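Local coordinates for mandelate racemase / muconate lactonizing enzyme, C-terminal domain protein (PDB 4JHM) that is of unknown function but has the family make-up of the enolase superfamily, an N-terminal domain joined to a TIM-barrel-like C-terminal domain, at residues 173-178 / 199-204. Numbering follows the deposited sequence.
Sequences DKDVAL and GFYTPE
The carboxylate of Asp175 is held at both oxygens: OD2 accepts a hydrogen bond from the hydroxyl of Tyr201, and OD1 receives weak bonds from the backbone nitrogens of Tyr169 and Cys170. The setting is the C-terminal, TIM-barrel-like domain, where parallel strands 163-167 and 192-196 are joined through helix 172-186 in a beta-alpha-beta crossover. Asp175 lies in the first turn of that helix, and Tyr201 in the loop that leads from strand 192-196 to helix 203-215. The contact therefore ties the start of one barrel helix to the approach of the next.

OH of Tyr201 stands 2.5 Å from OD2 of Asp175, but the hydroxyl is crowded in the model and the resolution is modest, so the pairing is better supported than its exact length. The angle CZ-OH-OD2, about 111°, is compatible with a phenolic donor but rests on the same uncertain hydroxyl position. OD2 sits at the ring edge, in the ring plane, and carboxylate and ring planes differ by 28°, so the two flat groups are nearly coplanar rather than stacked. The CA atoms of Asp175 and Tyr201 are 10.4 Å apart, and much of this gap is spanned by the long tyrosine side chain. In Tyr201, CG is anti to the carbonyl carbon (chi1 -83°), which sends the ring across to the helix, while the CB of Asp175 points toward the loop. Both residues are buried, and the 92 Å² shared by the segments is almost all theirs. Met209 of helix 203-215 touches both Tyr201 and Val176. Just beyond the tyrosine, Thr202 is the N-cap of helix 203-215: its OG1 bonds to Gln205 N and, weakly, to OE1 of Glu204 at 3.3 Å.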
ATOM      1  N   ASP A 173      14.067 -32.482  -9.404  1.00 81.25           N
ATOM      2  CA  ASP A 173      15.223 -33.364  -9.211  1.00 88.42           C
ATOM      3  C   ASP A 173      15.877 -33.800 -10.520  1.00 83.36           C
ATOM      4  O   ASP A 173      17.089 -33.658 -10.686  1.00 79.96           O
ATOM      5  CB  ASP A 173      14.820 -34.588  -8.395  1.00 95.85           C
ATOM      6  CG  ASP A 173      14.296 -34.216  -7.028  1.00104.57           C
ATOM      7  OD1 ASP A 173      15.071 -33.641  -6.231  1.00102.26           O
ATOM      8  OD2 ASP A 173      13.106 -34.488  -6.758  1.00110.02           O
ATOM      9  N   LYS A 174      15.078 -34.328 -11.442  1.00 79.85           N
ATOM     10  CA  LYS A 174      15.586 -34.737 -12.753  1.00 81.07           C
ATOM     11  C   LYS A 174      16.006 -33.524 -13.589  1.00 79.17           C
ATOM     12  O   LYS A 174      17.025 -33.554 -14.281  1.00 81.57           O
ATOM     13  CB  LYS A 174      14.536 -35.565 -13.495  1.00 82.08           C
ATOM     14  CG  LYS A 174      14.208 -36.882 -12.804  1.00 84.90           C
ATOM     15  CD  LYS A 174      12.983 -37.559 -13.400  1.00 83.19           C
ATOM     16  CE  LYS A 174      13.295 -38.197 -14.743  1.00 86.95           C
ATOM     17  NZ  LYS A 174      12.098 -38.859 -15.334  1.00 90.91           N
ATOM     18  N   ASP A 175      15.229 -32.451 -13.508  1.00 74.51           N
ATOM     19  CA  ASP A 175      15.554 -31.219 -14.218  1.00 72.38           C
ATOM     20  C   ASP A 175      16.887 -30.628 -13.767  1.00 74.43           C
ATOM     21  O   ASP A 175      17.572 -29.966 -14.542  1.00 72.17           O
ATOM     22  CB  ASP A 175      14.449 -30.191 -14.021  1.00 70.21           C
ATOM     23  CG  ASP A 175      13.159 -30.584 -14.709  1.00 71.76           C
ATOM     24  OD1 ASP A 175      13.161 -31.570 -15.473  1.00 82.09           O
ATOM     25  OD2 ASP A 175      12.141 -29.902 -14.491  1.00 66.48           O
ATOM     26  N   VAL A 176      17.255 -30.860 -12.511  1.00 77.85           N
ATOM     27  CA  VAL A 176      18.513 -30.336 -11.988  1.00 80.98           C
ATOM     28  C   VAL A 176      19.702 -31.109 -12.557  1.00 82.31           C
ATOM     29  O   VAL A 176      20.754 -30.530 -12.824  1.00 79.01           O
ATOM     30  CB  VAL A 176      18.553 -30.379 -10.446  1.00 81.21           C
ATOM     31  CG1 VAL A 176      19.985 -30.278  -9.940  1.00 81.79           C
ATOM     32  CG2 VAL A 176      17.704 -29.259  -9.860  1.00 77.67           C
ATOM     33  N   ALA A 177      19.535 -32.416 -12.733  1.00 84.13           N
ATOM     34  CA  ALA A 177      20.587 -33.241 -13.321  1.00 83.00           C
ATOM     35  C   ALA A 177      20.777 -32.853 -14.781  1.00 83.95           C
ATOM     36  O   ALA A 177      21.888 -32.883 -15.307  1.00 86.11           O
ATOM     37  CB  ALA A 177      20.239 -34.717 -13.202  1.00 79.91           C
ATOM     38  N   LEU A 178      19.679 -32.487 -15.431  1.00 84.17           N
ATOM     39  CA  LEU A 178      19.720 -32.029 -16.810  1.00 81.14           C
ATOM     40  C   LEU A 178      20.384 -30.665 -16.875  1.00 79.55           C
ATOM     41  O   LEU A 178      21.455 -30.498 -17.450  1.00 83.21           O
ATOM     42  CB  LEU A 178      18.300 -31.935 -17.365  1.00 77.51           C
ATOM     43  CG  LEU A 178      18.151 -31.160 -18.673  1.00 79.89           C
ATOM     44  CD1 LEU A 178      18.687 -31.975 -19.839  1.00 85.71           C
ATOM     45  CD2 LEU A 178      16.695 -30.794 -18.905  1.00 81.05           C
ATOM     46  N   GLY A 199       4.646 -25.175 -15.210  1.00 69.44           N
ATOM     47  CA  GLY A 199       3.871 -24.860 -14.016  1.00 66.80           C
ATOM     48  C   GLY A 199       3.825 -25.928 -12.941  1.00 62.41           C
ATOM     49  O   GLY A 199       3.099 -25.780 -11.964  1.00 59.70           O
ATOM     50  N   PHE A 200       4.610 -26.989 -13.084  1.00 63.86           N
ATOM     51  CA  PHE A 200       4.501 -28.116 -12.156  1.00 73.13           C
ATOM     52  C   PHE A 200       5.432 -28.080 -10.941  1.00 66.25           C
ATOM     53  O   PHE A 200       5.314 -28.924 -10.065  1.00 72.11           O
ATOM     54  CB  PHE A 200       4.659 -29.444 -12.908  1.00 85.01           C
ATOM     55  CG  PHE A 200       3.552 -29.716 -13.895  1.00 93.33           C
ATOM     56  CD1 PHE A 200       2.295 -29.132 -13.737  1.00 94.70           C
ATOM     57  CD2 PHE A 200       3.758 -30.569 -14.968  1.00 96.16           C
ATOM     58  CE1 PHE A 200       1.278 -29.379 -14.640  1.00 91.81           C
ATOM     59  CE2 PHE A 200       2.741 -30.823 -15.872  1.00100.16           C
ATOM     60  CZ  PHE A 200       1.500 -30.227 -15.708  1.00 99.56           C
ATOM     61  N   TYR A 201       6.339 -27.112 -10.868  1.00 66.22           N
ATOM     62  CA  TYR A 201       7.228 -26.994  -9.705  1.00 65.74           C
ATOM     63  C   TYR A 201       6.500 -26.471  -8.470  1.00 66.76           C
ATOM     64  O   TYR A 201       5.376 -25.973  -8.553  1.00 61.65           O
ATOM     65  CB  TYR A 201       8.392 -26.047  -9.998  1.00 63.96           C
ATOM     66  CG  TYR A 201       9.570 -26.651 -10.730  1.00 63.52           C
ATOM     67  CD1 TYR A 201       9.441 -27.810 -11.485  1.00 64.27           C
ATOM     68  CD2 TYR A 201      10.808 -26.028 -10.695  1.00 63.73           C
ATOM     69  CE1 TYR A 201      10.522 -28.342 -12.163  1.00 63.54           C
ATOM     70  CE2 TYR A 201      11.888 -26.544 -11.379  1.00 66.72           C
ATOM     71  CZ  TYR A 201      11.742 -27.701 -12.110  1.00 67.51           C
ATOM     72  OH  TYR A 201      12.831 -28.211 -12.780  1.00 62.82           O
ATOM     73  N   THR A 202       7.167 -26.583  -7.324  1.00 65.22           N
ATOM     74  CA  THR A 202       6.683 -25.997  -6.085  1.00 63.10           C
ATOM     75  C   THR A 202       7.374 -24.659  -5.876  1.00 62.13           C
ATOM     76  O   THR A 202       8.545 -24.510  -6.213  1.00 64.69           O
ATOM     77  CB  THR A 202       7.018 -26.889  -4.884  1.00 62.34           C
ATOM     78  OG1 THR A 202       8.418 -26.796  -4.595  1.00 67.28           O
ATOM     79  CG2 THR A 202       6.662 -28.324  -5.178  1.00 61.04           C
ATOM     80  N   PRO A 203       6.658 -23.675  -5.320  1.00 60.15           N
ATOM     81  CA  PRO A 203       7.246 -22.365  -5.057  1.00 61.29           C
ATOM     82  C   PRO A 203       8.714 -22.426  -4.624  1.00 61.36           C
ATOM     83  O   PRO A 203       9.537 -21.680  -5.147  1.00 60.22           O
ATOM     84  CB  PRO A 203       6.371 -21.830  -3.931  1.00 59.83           C
ATOM     85  CG  PRO A 203       5.023 -22.404  -4.228  1.00 59.27           C
ATOM     86  CD  PRO A 203       5.237 -23.716  -4.940  1.00 57.86           C
ATOM     87  N   GLU A 204       9.028 -23.316  -3.684  1.00 69.23           N
ATOM     88  CA  GLU A 204      10.391 -23.464  -3.163  1.00 68.45           C
ATOM     89  C   GLU A 204      11.346 -23.940  -4.255  1.00 66.79           C
ATOM     90  O   GLU A 204      12.458 -23.430  -4.391  1.00 61.90           O
ATOM     91  CB  GLU A 204      10.415 -24.449  -1.989  1.00 74.84           C
ATOM     92  CG  GLU A 204       9.562 -24.034  -0.795  1.00 82.98           C
ATOM     93  CD  GLU A 204       8.060 -24.175  -1.040  1.00 93.13           C
ATOM     94  OE1 GLU A 204       7.656 -24.801  -2.051  1.00 79.68           O
ATOM     95  OE2 GLU A 204       7.276 -23.657  -0.208  1.00 98.25           O
TER